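Local coordinates for putative methyl-accepting chemotaxis signal transduction protein (Campylobacter jejuni subsp. jejuni serotype O:2, PDB 4XMR), which serves as a chemoreceptor that binds isoleucine in its tandem PAS sensory domain and probably relays the signal across the membrane, at residues T35-F39 / Y72-I76; F180-I186 / H201-L205; E224-G228 / I240-A244. All coordinates share one frame; numbering follows the deposited sequence.

Interaction 1 (T35-F39 / Y72-I76). With SO4 (sulfate ion), chain F.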
ATOM      1  N   THR B  35      -4.498  -2.572  -5.490  1.00 11.63           N
ATOM      2  CA  THR B  35      -4.866  -1.195  -5.186  1.00 11.44           C
ATOM      3  C   THR B  35      -5.122  -0.400  -6.468  1.00 10.73           C
ATOM      4  O   THR B  35      -6.125   0.327  -6.594  1.00 11.20           O
ATOM      5  CB  THR B  35      -3.769  -0.536  -4.339  1.00 12.27           C
ATOM      6  OG1 THR B  35      -3.751  -1.165  -3.049  1.00 13.79           O
ATOM      7  CG2 THR B  35      -4.016   0.953  -4.170  1.00 14.21           C
ATOM      8  N   ASN B  36      -4.244  -0.564  -7.446  1.00 11.26           N
ATOM      9  CA  ASN B  36      -4.407   0.175  -8.682  1.00 10.54           C
ATOM     10  C   ASN B  36      -5.606  -0.298  -9.487  1.00 11.60           C
ATOM     11  O   ASN B  36      -6.278   0.519 -10.125  1.00 11.57           O
ATOM     12  CB  ASN B  36      -3.128   0.131  -9.511  1.00 11.74           C
ATOM     13  CG  ASN B  36      -1.999   0.887  -8.855  1.00 13.36           C
ATOM     14  OD1 ASN B  36      -2.245   1.817  -8.091  1.00 18.38           O
ATOM     15  ND2 ASN B  36      -0.757   0.510  -9.159  1.00 13.30           N
ATOM     16  N   GLN B  37      -5.876  -1.603  -9.463  1.00 10.74           N
ATOM     17  CA  GLN B  37      -7.055  -2.131 -10.127  1.00 11.91           C
ATOM     18  C   GLN B  37      -8.335  -1.602  -9.495  1.00 11.82           C
ATOM     19  O   GLN B  37      -9.264  -1.218 -10.208  1.00 12.37           O
ATOM     20  CB  GLN B  37      -7.052  -3.658 -10.118  1.00 12.58           C
ATOM     21  CG  GLN B  37      -6.018  -4.290 -11.030  1.00 14.88           C
ATOM     22  CD  GLN B  37      -5.933  -5.784 -10.815  1.00 20.25           C
ATOM     23  OE1 GLN B  37      -5.896  -6.248  -9.678  1.00 22.77           O
ATOM     24  NE2 GLN B  37      -5.918  -6.542 -11.897  1.00 25.19           N
ATOM     25  N   SER B  38      -8.381  -1.585  -8.166  0.58 10.90           N
ATOM     26  CA  SER B  38      -9.577  -1.109  -7.476  0.58 10.49           C
ATOM     27  C   SER B  38      -9.839   0.357  -7.785  0.58 10.87           C
ATOM     28  O   SER B  38     -10.981   0.756  -8.031  0.58 12.01           O
ATOM     29  CB  SER B  38      -9.479  -1.340  -5.965  0.58 11.46           C
ATOM     30  OG  SER B  38      -9.513  -2.733  -5.673  0.58 13.68           O
ATOM     31  N   PHE B  39      -8.776   1.151  -7.790  1.00 10.44           N
ATOM     32  CA  PHE B  39      -8.873   2.567  -8.125  1.00  9.13           C
ATOM     33  C   PHE B  39      -9.469   2.733  -9.523  1.00  9.86           C
ATOM     34  O   PHE B  39     -10.354   3.559  -9.741  1.00 10.16           O
ATOM     35  CB  PHE B  39      -7.464   3.167  -8.054  1.00 10.36           C
ATOM     36  CG  PHE B  39      -7.331   4.559  -8.624  1.00  9.97           C
ATOM     37  CD1 PHE B  39      -7.505   5.673  -7.817  1.00 10.56           C
ATOM     38  CD2 PHE B  39      -6.973   4.751  -9.955  1.00 11.46           C
ATOM     39  CE1 PHE B  39      -7.339   6.955  -8.328  1.00 10.30           C
ATOM     40  CE2 PHE B  39      -6.819   6.027 -10.480  1.00 10.83           C
ATOM     41  CZ  PHE B  39      -6.993   7.130  -9.663  1.00 10.67           C
ATOM     42  N   TYR B  72      -9.531  12.150  -9.389  1.00 10.78           N
ATOM     43  CA  TYR B  72      -8.973  10.821  -9.176  1.00  9.80           C
ATOM     44  C   TYR B  72      -7.445  10.820  -9.297  1.00  9.82           C
ATOM     45  O   TYR B  72      -6.744  10.220  -8.476  1.00 10.53           O
ATOM     46  CB  TYR B  72      -9.593   9.812 -10.146  1.00 11.21           C
ATOM     47  CG  TYR B  72     -10.800   9.084  -9.601  1.00 11.35           C
ATOM     48  CD1 TYR B  72     -12.055   9.701  -9.533  1.00 11.43           C
ATOM     49  CD2 TYR B  72     -10.693   7.766  -9.180  1.00 11.44           C
ATOM     50  CE1 TYR B  72     -13.168   9.021  -9.046  1.00 11.15           C
ATOM     51  CE2 TYR B  72     -11.799   7.080  -8.699  1.00 12.12           C
ATOM     52  CZ  TYR B  72     -13.027   7.704  -8.638  1.00 11.57           C
ATOM     53  OH  TYR B  72     -14.098   6.978  -8.161  1.00 11.85           O
ATOM     54  N   ARG B  73      -6.919  11.504 -10.304  1.00  9.94           N
ATOM     55  CA  ARG B  73      -5.464  11.577 -10.455  1.00 10.15           C
ATOM     56  C   ARG B  73      -4.816  12.122  -9.183  1.00 10.02           C
ATOM     57  O   ARG B  73      -3.833  11.567  -8.686  1.00 10.71           O
ATOM     58  CB  ARG B  73      -5.052  12.455 -11.635  1.00 10.32           C
ATOM     59  CG  ARG B  73      -3.530  12.587 -11.743  1.00 10.75           C
ATOM     60  CD  ARG B  73      -3.047  13.290 -13.020  1.00 11.16           C
ATOM     61  NE  ARG B  73      -3.607  14.636 -13.208  1.00 12.51           N
ATOM     62  CZ  ARG B  73      -3.154  15.750 -12.626  1.00 12.77           C
ATOM     63  NH1 ARG B  73      -2.141  15.713 -11.765  1.00 13.79           N
ATOM     64  NH2 ARG B  73      -3.737  16.919 -12.891  1.00 13.98           N
ATOM     65  N   HIS B  74      -5.369  13.208  -8.657  1.00  9.87           N
ATOM     66  CA  HIS B  74      -4.825  13.789  -7.444  1.00  9.64           C
ATOM     67  C   HIS B  74      -4.924  12.845  -6.265  1.00  9.41           C
ATOM     68  O   HIS B  74      -4.023  12.794  -5.431  1.00 11.19           O
ATOM     69  CB  HIS B  74      -5.560  15.077  -7.089  1.00 10.74           C
ATOM     70  CG  HIS B  74      -5.250  16.222  -7.987  1.00 11.64           C
ATOM     71  ND1 HIS B  74      -6.037  17.358  -8.019  1.00 12.95           N
ATOM     72  CD2 HIS B  74      -4.228  16.450  -8.845  1.00 14.50           C
ATOM     73  CE1 HIS B  74      -5.522  18.219  -8.872  1.00 15.23           C
ATOM     74  NE2 HIS B  74      -4.421  17.693  -9.393  1.00 15.65           N
ATOM     75  N   SER B  75      -6.033  12.125  -6.170  1.00  9.44           N
ATOM     76  CA  SER B  75      -6.262  11.301  -4.995  1.00 10.85           C
ATOM     77  C   SER B  75      -5.165  10.257  -4.765  1.00 11.11           C
ATOM     78  O   SER B  75      -4.846   9.951  -3.625  1.00 13.26           O
ATOM     79  CB  SER B  75      -7.647  10.654  -5.033  1.00 10.97           C
ATOM     80  OG  SER B  75      -7.668   9.658  -6.015  1.00 12.26           O
ATOM     81  N   ILE B  76      -4.586   9.751  -5.854  0.71 11.03           N
ATOM     82  CA  ILE B  76      -3.576   8.701  -5.773  0.71 11.48           C
ATOM     83  C   ILE B  76      -2.211   9.157  -6.310  0.71 13.11           C
ATOM     84  O   ILE B  76      -1.252   8.384  -6.316  0.71 14.47           O
ATOM     85  CB  ILE B  76      -4.059   7.413  -6.507  0.71 12.58           C
ATOM     86  CG1 ILE B  76      -3.368   6.148  -5.954  0.71 15.23           C
ATOM     87  CG2 ILE B  76      -3.896   7.553  -8.019  0.71 12.98           C
ATOM     88  CD1 ILE B  76      -3.993   4.834  -6.422  0.71 16.29           C
TER
HETATM   89  S   SO4 F 302      -1.638  19.492 -11.125  1.00 86.03           S
HETATM   90  O1  SO4 F 302      -3.055  19.235 -11.337  1.00 62.10           O
HETATM   91  O2  SO4 F 302      -1.480  20.374  -9.973  1.00 93.08           O
HETATM   92  O3  SO4 F 302      -0.942  18.232 -10.877  1.00 74.48           O
HETATM   93  O4  SO4 F 302      -1.089  20.135 -12.314  1.00 83.02           O
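F39 pushes its ring between Y72 and I76 and does most of the tight packing between helices 9-48 and 58-76 at this level. With CG anti to the backbone N (chi1 169°), the ring reaches across to the neighbouring helix. I76 CG2 sits over one ring face, 3.9 Å from the F39 centroid in a CH-pi contact. Y72 turns its edge toward the opposite face in an offset edge-to-face pair, planes at 65°, with Y72 CD2 3.6 Å from F39 CE1. The far rim of F39 closely approaches the Y72 carbonyl, F39 CZ lying 3.3 Å from Y72 O; S75 OG gives the same oxygen a 2.7 Å hydrogen bond. Packing thins toward T35, whose CG2 only grazes I76 CD1. On the side of the helix turned from F39, R73 and H74 instead bind a sulfate, probably from the crystallisation liquor: R73 NH2 and H74 NE2 both donate to SO4 O1, at 2.9 and 2.8 Å. The second subunit packs on F39, Y72, H74 and S75, and H74 ND1 bonds D46 of that subunit. A long N-terminal helix paired antiparallel with a shorter one beside a PAS-like sheet is typical of tandem (double) Cache, or PDC, sensory domains.

Interaction 2 (F180-I186 / H201-L205)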
ATOM      1  N   PHE B 180      12.185  -9.613 -11.793  1.00 13.45           N
ATOM      2  CA  PHE B 180      12.380  -9.594 -13.237  1.00 13.49           C
ATOM      3  C   PHE B 180      11.044  -9.367 -13.916  1.00 15.06           C
ATOM      4  O   PHE B 180      10.007  -9.810 -13.425  1.00 15.16           O
ATOM      5  CB  PHE B 180      12.938 -10.928 -13.734  1.00 15.06           C
ATOM      6  CG  PHE B 180      14.312 -11.238 -13.236  1.00 14.02           C
ATOM      7  CD1 PHE B 180      15.421 -10.756 -13.909  1.00 14.38           C
ATOM      8  CD2 PHE B 180      14.490 -12.027 -12.111  1.00 14.35           C
ATOM      9  CE1 PHE B 180      16.692 -11.039 -13.462  1.00 15.83           C
ATOM     10  CE2 PHE B 180      15.759 -12.316 -11.658  1.00 16.26           C
ATOM     11  CZ  PHE B 180      16.860 -11.826 -12.337  1.00 16.88           C
ATOM     12  N   ASP B 181      11.069  -8.687 -15.055  1.00 16.50           N
ATOM     13  CA  ASP B 181       9.851  -8.513 -15.827  1.00 16.92           C
ATOM     14  C   ASP B 181       9.550  -9.736 -16.689  1.00 19.48           C
ATOM     15  O   ASP B 181      10.233 -10.760 -16.598  1.00 21.22           O
ATOM     16  CB  ASP B 181       9.887  -7.219 -16.651  1.00 17.93           C
ATOM     17  CG  ASP B 181      10.965  -7.219 -17.729  1.00 20.40           C
ATOM     18  OD1 ASP B 181      11.450  -8.300 -18.133  1.00 21.86           O
ATOM     19  OD2 ASP B 181      11.309  -6.114 -18.196  1.00 23.16           O
ATOM     20  N   GLN B 182       8.523  -9.615 -17.518  1.00 21.25           N
ATOM     21  CA  GLN B 182       8.027 -10.712 -18.332  1.00 25.47           C
ATOM     22  C   GLN B 182       9.042 -11.200 -19.367  1.00 25.55           C
ATOM     23  O   GLN B 182       8.939 -12.322 -19.861  1.00 31.15           O
ATOM     24  CB  GLN B 182       6.718 -10.300 -19.013  1.00 29.19           C
ATOM     25  CG  GLN B 182       6.824  -9.104 -19.971  1.00 38.04           C
ATOM     26  CD  GLN B 182       7.113  -7.764 -19.286  1.00 46.47           C
ATOM     27  OE1 GLN B 182       6.684  -7.507 -18.150  1.00 31.97           O
ATOM     28  NE2 GLN B 182       7.850  -6.902 -19.985  1.00 39.17           N
ATOM     29  N   LYS B 183      10.013 -10.354 -19.698  1.00 24.21           N
ATOM     30  CA  LYS B 183      11.059 -10.722 -20.646  1.00 25.39           C
ATOM     31  C   LYS B 183      12.333 -11.161 -19.929  1.00 22.03           C
ATOM     32  O   LYS B 183      13.404 -11.254 -20.540  1.00 25.42           O
ATOM     33  CB  LYS B 183      11.351  -9.563 -21.597  1.00 26.51           C
ATOM     34  CG  LYS B 183      10.163  -9.195 -22.473  1.00 34.09           C
ATOM     35  CD  LYS B 183       9.613 -10.432 -23.177  1.00 44.49           C
ATOM     36  CE  LYS B 183       8.236 -10.184 -23.775  1.00 51.34           C
ATOM     37  NZ  LYS B 183       8.288  -9.253 -24.934  1.00 57.26           N
ATOM     38  N   ASN B 184      12.199 -11.436 -18.633  1.00 21.30           N
ATOM     39  CA  ASN B 184      13.313 -11.886 -17.799  1.00 21.54           C
ATOM     40  C   ASN B 184      14.423 -10.845 -17.712  1.00 19.74           C
ATOM     41  O   ASN B 184      15.606 -11.175 -17.599  1.00 22.68           O
ATOM     42  CB  ASN B 184      13.843 -13.251 -18.251  1.00 22.38           C
ATOM     43  CG  ASN B 184      12.877 -14.373 -17.933  1.00 29.16           C
ATOM     44  OD1 ASN B 184      12.159 -14.318 -16.934  1.00 31.80           O
ATOM     45  ND2 ASN B 184      12.852 -15.396 -18.778  1.00 37.63           N
ATOM     46  N   LYS B 185      14.019  -9.577 -17.751  1.00 19.73           N
ATOM     47  CA  LYS B 185      14.953  -8.480 -17.561  1.00 18.98           C
ATOM     48  C   LYS B 185      14.756  -7.901 -16.171  1.00 17.84           C
ATOM     49  O   LYS B 185      13.629  -7.793 -15.686  1.00 17.89           O
ATOM     50  CB  LYS B 185      14.721  -7.400 -18.621  1.00 23.40           C
ATOM     51  CG  LYS B 185      14.953  -7.879 -20.047  1.00 26.98           C
ATOM     52  CD  LYS B 185      16.407  -8.280 -20.267  1.00 31.79           C
ATOM     53  CE  LYS B 185      17.341  -7.154 -19.856  1.00 40.53           C
ATOM     54  NZ  LYS B 185      18.732  -7.344 -20.349  1.00 51.48           N
ATOM     55  N   ILE B 186      15.854  -7.533 -15.523  1.00 16.61           N
ATOM     56  CA  ILE B 186      15.779  -6.998 -14.168  1.00 16.68           C
ATOM     57  C   ILE B 186      14.900  -5.740 -14.152  1.00 16.94           C
ATOM     58  O   ILE B 186      14.975  -4.897 -15.054  1.00 18.18           O
ATOM     59  CB  ILE B 186      17.185  -6.746 -13.581  1.00 18.49           C
ATOM     60  CG1 ILE B 186      17.116  -6.532 -12.065  1.00 18.08           C
ATOM     61  CG2 ILE B 186      17.874  -5.593 -14.285  1.00 19.77           C
ATOM     62  CD1 ILE B 186      16.809  -7.799 -11.309  1.00 18.28           C
ATOM     63  N   HIS B 201      22.516 -11.691 -14.767  1.00 19.91           N
ATOM     64  CA  HIS B 201      21.436 -12.400 -14.093  1.00 18.73           C
ATOM     65  C   HIS B 201      21.159 -13.797 -14.641  1.00 19.05           C
ATOM     66  O   HIS B 201      20.269 -14.483 -14.155  1.00 19.94           O
ATOM     67  CB  HIS B 201      20.163 -11.562 -14.117  1.00 20.37           C
ATOM     68  CG  HIS B 201      20.265 -10.303 -13.315  1.00 24.88           C
ATOM     69  ND1 HIS B 201      20.288 -10.306 -11.937  1.00 24.35           N
ATOM     70  CD2 HIS B 201      20.354  -9.009 -13.695  1.00 24.42           C
ATOM     71  CE1 HIS B 201      20.383  -9.062 -11.500  1.00 30.24           C
ATOM     72  NE2 HIS B 201      20.428  -8.255 -12.545  1.00 26.43           N
ATOM     73  N   SER B 202      21.924 -14.204 -15.650  0.61 18.78           N
ATOM     74  CA  SER B 202      21.781 -15.540 -16.221  0.61 21.31           C
ATOM     75  C   SER B 202      21.902 -16.679 -15.190  0.61 17.65           C
ATOM     76  O   SER B 202      21.069 -17.588 -15.184  0.61 18.73           O
ATOM     77  CB  SER B 202      22.754 -15.746 -17.391  0.61 25.63           C
ATOM     78  OG  SER B 202      22.452 -14.872 -18.466  0.61 30.80           O
ATOM     79  N   PRO B 203      22.923 -16.636 -14.311  1.00 17.75           N
ATOM     80  CA  PRO B 203      23.022 -17.751 -13.361  1.00 16.85           C
ATOM     81  C   PRO B 203      21.779 -17.953 -12.486  1.00 15.05           C
ATOM     82  O   PRO B 203      21.337 -19.089 -12.324  1.00 17.56           O
ATOM     83  CB  PRO B 203      24.239 -17.375 -12.515  1.00 19.25           C
ATOM     84  CG  PRO B 203      25.084 -16.573 -13.439  1.00 20.91           C
ATOM     85  CD  PRO B 203      24.096 -15.743 -14.200  1.00 19.48           C
ATOM     86  N   VAL B 204      21.200 -16.881 -11.955  1.00 14.35           N
ATOM     87  CA  VAL B 204      20.025 -17.055 -11.106  1.00 14.25           C
ATOM     88  C   VAL B 204      18.818 -17.532 -11.918  1.00 13.90           C
ATOM     89  O   VAL B 204      18.081 -18.421 -11.485  1.00 15.54           O
ATOM     90  CB  VAL B 204      19.708 -15.806 -10.242  1.00 16.67           C
ATOM     91  CG1 VAL B 204      19.191 -14.666 -11.089  1.00 19.19           C
ATOM     92  CG2 VAL B 204      18.718 -16.173  -9.132  1.00 18.68           C
ATOM     93  N   LEU B 205      18.636 -16.977 -13.113  1.00 15.07           N
ATOM     94  CA  LEU B 205      17.504 -17.344 -13.949  1.00 15.97           C
ATOM     95  C   LEU B 205      17.591 -18.791 -14.428  1.00 15.54           C
ATOM     96  O   LEU B 205      16.586 -19.501 -14.447  1.00 17.55           O
ATOM     97  CB  LEU B 205      17.386 -16.386 -15.139  1.00 17.75           C
ATOM     98  CG  LEU B 205      16.973 -14.954 -14.818  1.00 19.19           C
ATOM     99  CD1 LEU B 205      17.155 -14.051 -16.025  1.00 22.95           C
ATOM    100  CD2 LEU B 205      15.530 -14.949 -14.360  1.00 21.78           C
TER
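F180 meets H201 with its ring edge and L205 with its ring face, joining a turn to the start of a helix without any hydrogen bond between them. The edge of F180 is directed at the face of H201, the planes almost perpendicular at 85° and the centroids 5.2 Å apart. L205 approaches F180 from the opposite direction, placing CD2 squarely over the ring, 3.8 Å from the centroid and 10° off the normal. The other face of F180 has I186 CD1 near its rim. That same methyl lies over the imidazole of H201, 4.1 Å from its centroid, in a second CH-pi contact; I186 CG1, anti to the backbone N (chi1 -166°), carries it there. H201 NE2 is bonded to L194 O, which would fix the rotation of the ring. N184 O also lies 3.6 Å from L205 CD1. D181 OD1 reinforces the type I turn D181-N184, accepting from K183 N, in an Asx turn, and from K185 N on the opposite face of its carboxylate. Helix 202-211 thus lies against the turn between strands 177-180 and 186-189, while F180 also rests on strand 236-243 and V204 on that strand and strand 217-221.

Interaction 3 (E224-G228 / I240-A244)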
ATOM      1  N   GLU B 224      31.489 -16.900  -6.853  1.00 30.85           N
ATOM      2  CA  GLU B 224      30.914 -16.935  -5.510  1.00 26.32           C
ATOM      3  C   GLU B 224      29.686 -17.833  -5.485  1.00 24.63           C
ATOM      4  O   GLU B 224      28.745 -17.620  -6.253  1.00 24.38           O
ATOM      5  CB  GLU B 224      30.516 -15.537  -5.034  1.00 28.77           C
ATOM      6  CG  GLU B 224      29.708 -15.561  -3.735  1.00 38.64           C
ATOM      7  CD  GLU B 224      29.150 -14.204  -3.351  1.00 35.27           C
ATOM      8  OE1 GLU B 224      29.583 -13.659  -2.315  1.00 51.41           O
ATOM      9  OE2 GLU B 224      28.274 -13.692  -4.076  1.00 30.19           O
ATOM     10  N   GLU B 225      29.696 -18.831  -4.603  1.00 21.28           N
ATOM     11  CA  GLU B 225      28.526 -19.688  -4.411  1.00 20.98           C
ATOM     12  C   GLU B 225      27.418 -18.924  -3.708  1.00 18.10           C
ATOM     13  O   GLU B 225      27.666 -18.220  -2.736  1.00 18.28           O
ATOM     14  CB  GLU B 225      28.883 -20.927  -3.590  1.00 24.12           C
ATOM     15  CG  GLU B 225      29.728 -21.946  -4.326  1.00 32.23           C
ATOM     16  CD  GLU B 225      29.007 -22.569  -5.504  1.00 35.65           C
ATOM     17  OE1 GLU B 225      27.758 -22.614  -5.493  1.00 36.29           O
ATOM     18  OE2 GLU B 225      29.694 -23.016  -6.447  1.00 42.31           O
ATOM     19  N   ARG B 226      26.195 -19.085  -4.199  1.00 16.05           N
ATOM     20  CA  ARG B 226      25.036 -18.399  -3.643  1.00 15.09           C
ATOM     21  C   ARG B 226      23.857 -19.361  -3.535  1.00 14.61           C
ATOM     22  O   ARG B 226      23.865 -20.458  -4.116  1.00 17.49           O
ATOM     23  CB  ARG B 226      24.662 -17.189  -4.516  1.00 16.49           C
ATOM     24  CG  ARG B 226      25.778 -16.147  -4.641  1.00 17.20           C
ATOM     25  CD  ARG B 226      25.350 -14.897  -5.404  1.00 18.03           C
ATOM     26  NE  ARG B 226      24.253 -14.210  -4.725  1.00 17.48           N
ATOM     27  CZ  ARG B 226      24.388 -13.379  -3.690  1.00 16.17           C
ATOM     28  NH1 ARG B 226      25.586 -13.100  -3.185  1.00 19.62           N
ATOM     29  NH2 ARG B 226      23.309 -12.820  -3.155  1.00 17.00           N
ATOM     30  N   LEU B 227      22.849 -18.948  -2.777  1.00 13.42           N
ATOM     31  CA  LEU B 227      21.616 -19.701  -2.645  1.00 13.11           C
ATOM     32  C   LEU B 227      20.472 -18.765  -2.992  1.00 12.36           C
ATOM     33  O   LEU B 227      20.440 -17.600  -2.568  1.00 15.01           O
ATOM     34  CB  LEU B 227      21.439 -20.212  -1.217  1.00 16.07           C
ATOM     35  CG  LEU B 227      20.318 -21.250  -1.071  1.00 17.96           C
ATOM     36  CD1 LEU B 227      20.761 -22.620  -1.603  1.00 20.16           C
ATOM     37  CD2 LEU B 227      19.872 -21.360   0.374  1.00 21.58           C
ATOM     38  N   GLY B 228      19.514 -19.266  -3.753  1.00 12.59           N
ATOM     39  CA  GLY B 228      18.403 -18.436  -4.164  1.00 14.98           C
ATOM     40  C   GLY B 228      17.093 -19.187  -4.218  1.00 12.25           C
ATOM     41  O   GLY B 228      17.073 -20.423  -4.230  1.00 12.41           O
ATOM     42  N   ILE B 240      14.874 -14.056  -4.171  1.00 10.18           N
ATOM     43  CA  ILE B 240      15.717 -13.681  -3.047  1.00 10.23           C
ATOM     44  C   ILE B 240      16.992 -14.510  -3.149  1.00 10.77           C
ATOM     45  O   ILE B 240      16.950 -15.710  -3.464  1.00 12.23           O
ATOM     46  CB  ILE B 240      14.987 -13.894  -1.696  1.00 10.46           C
ATOM     47  CG1 ILE B 240      15.753 -13.221  -0.562  1.00 12.14           C
ATOM     48  CG2 ILE B 240      14.718 -15.385  -1.418  1.00 12.05           C
ATOM     49  CD1 ILE B 240      14.954 -13.137   0.727  1.00 12.49           C
ATOM     50  N   THR B 241      18.139 -13.880  -2.936  1.00 10.85           N
ATOM     51  CA  THR B 241      19.384 -14.633  -2.961  1.00 10.69           C
ATOM     52  C   THR B 241      20.306 -14.174  -1.847  1.00 10.91           C
ATOM     53  O   THR B 241      20.192 -13.039  -1.357  1.00 12.59           O
ATOM     54  CB  THR B 241      20.149 -14.516  -4.303  1.00 12.67           C
ATOM     55  OG1 THR B 241      20.692 -13.194  -4.442  1.00 13.83           O
ATOM     56  CG2 THR B 241      19.257 -14.841  -5.494  1.00 14.38           C
ATOM     57  N   GLU B 242      21.213 -15.066  -1.458  1.00 12.81           N
ATOM     58  CA  GLU B 242      22.193 -14.759  -0.438  1.00 13.58           C
ATOM     59  C   GLU B 242      23.481 -15.506  -0.731  1.00 13.33           C
ATOM     60  O   GLU B 242      23.466 -16.568  -1.347  1.00 15.49           O
ATOM     61  CB  GLU B 242      21.670 -15.170   0.942  1.00 17.84           C
ATOM     62  CG  GLU B 242      22.545 -14.729   2.099  1.00 21.68           C
ATOM     63  CD  GLU B 242      22.825 -13.228   2.097  1.00 28.28           C
ATOM     64  OE1 GLU B 242      23.755 -12.786   1.386  1.00 30.20           O
ATOM     65  OE2 GLU B 242      22.124 -12.490   2.817  1.00 33.69           O
ATOM     66  N   SER B 243      24.600 -14.948  -0.290  1.00 14.64           N
ATOM     67  CA  SER B 243      25.875 -15.653  -0.363  1.00 16.17           C
ATOM     68  C   SER B 243      25.828 -16.958   0.432  1.00 13.26           C
ATOM     69  O   SER B 243      25.287 -16.997   1.542  1.00 14.92           O
ATOM     70  CB  SER B 243      26.985 -14.774   0.204  1.00 20.24           C
ATOM     71  OG  SER B 243      28.170 -15.511   0.388  1.00 28.51           O
ATOM     72  N   ALA B 244      26.418 -18.020  -0.113  1.00 15.68           N
ATOM     73  CA  ALA B 244      26.503 -19.290   0.608  1.00 15.02           C
ATOM     74  C   ALA B 244      27.257 -19.117   1.928  1.00 14.87           C
ATOM     75  O   ALA B 244      26.993 -19.827   2.901  1.00 15.16           O
ATOM     76  CB  ALA B 244      27.173 -20.350  -0.259  1.00 18.77           C
TER
HETATM   77  O   HOH W   1      29.610 -17.571  -0.687  1.00 28.16           O
HETATM   78  O   HOH W   2      23.698 -10.991  -1.030  1.00 44.34           O
HETATM   79  O   HOH W   3      18.077 -16.945  -0.542  1.00 24.23           O
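An antiparallel beta hairpin, strands 224-233 and 236-243, supplies this contact at its open end, where the second strand gives way to a helix. L227 and E242 form a hydrogen-bonded pair: L227 N donates to E242 O at 2.8 Å and E242 N to L227 O at 2.9 Å, both donors close to the line of the carbonyl they meet. R226 with S243 and G228 with T241 are the non-hydrogen-bonded pairs on either side. Beyond them A244 N donates to E225 O at 2.9 Å, so one further backbone bond reaches the first residue of helix 244-247, for which S243 is the N-cap.

R226 adds a side-chain brace. Its chain, bent at chi3 (62°), brings the guanidinium under the backbone joining E242 to S243, with S243 N 3.3 Å above its plane. In that plane R226 NH2 donates to T241 OG1 (2.9 Å), while NH1 makes a salt bridge to E224 OE2 (2.9 Å), meeting it from above the carboxylate plane. A water links R226 NH2 to E242 OE1, the oxygen that also receives S243 N through its anti lone pair. These polar partners, with Y219 OH at R226 NE, should hold the guanidinium in place.

Strand 217-221 pairs alongside strand 224-233, strand 177-180 flanks strand 236-243, and L227 and I240 pack on the long helix 9-48.

Two of the three contacts form one continuous body. Interactions 2 and 3, with centres 16 Å apart, meet where V204 CG2 packs 3.9 Å from T241 CG2, so helix 202-211 rests on the hairpin of the same five-stranded sheet. Interaction 1 belongs to the other half of the tandem, its centre 29 Å from that of interaction 2 and 38 Å from that of interaction 3, across the centre of the chain. The side chain of R73 in interaction 1 lies about 11 Å from the bound isoleucine. Helix 9-48 spans both halves, carrying F39 at interaction 1 and touching L227 and I240 at interaction 3.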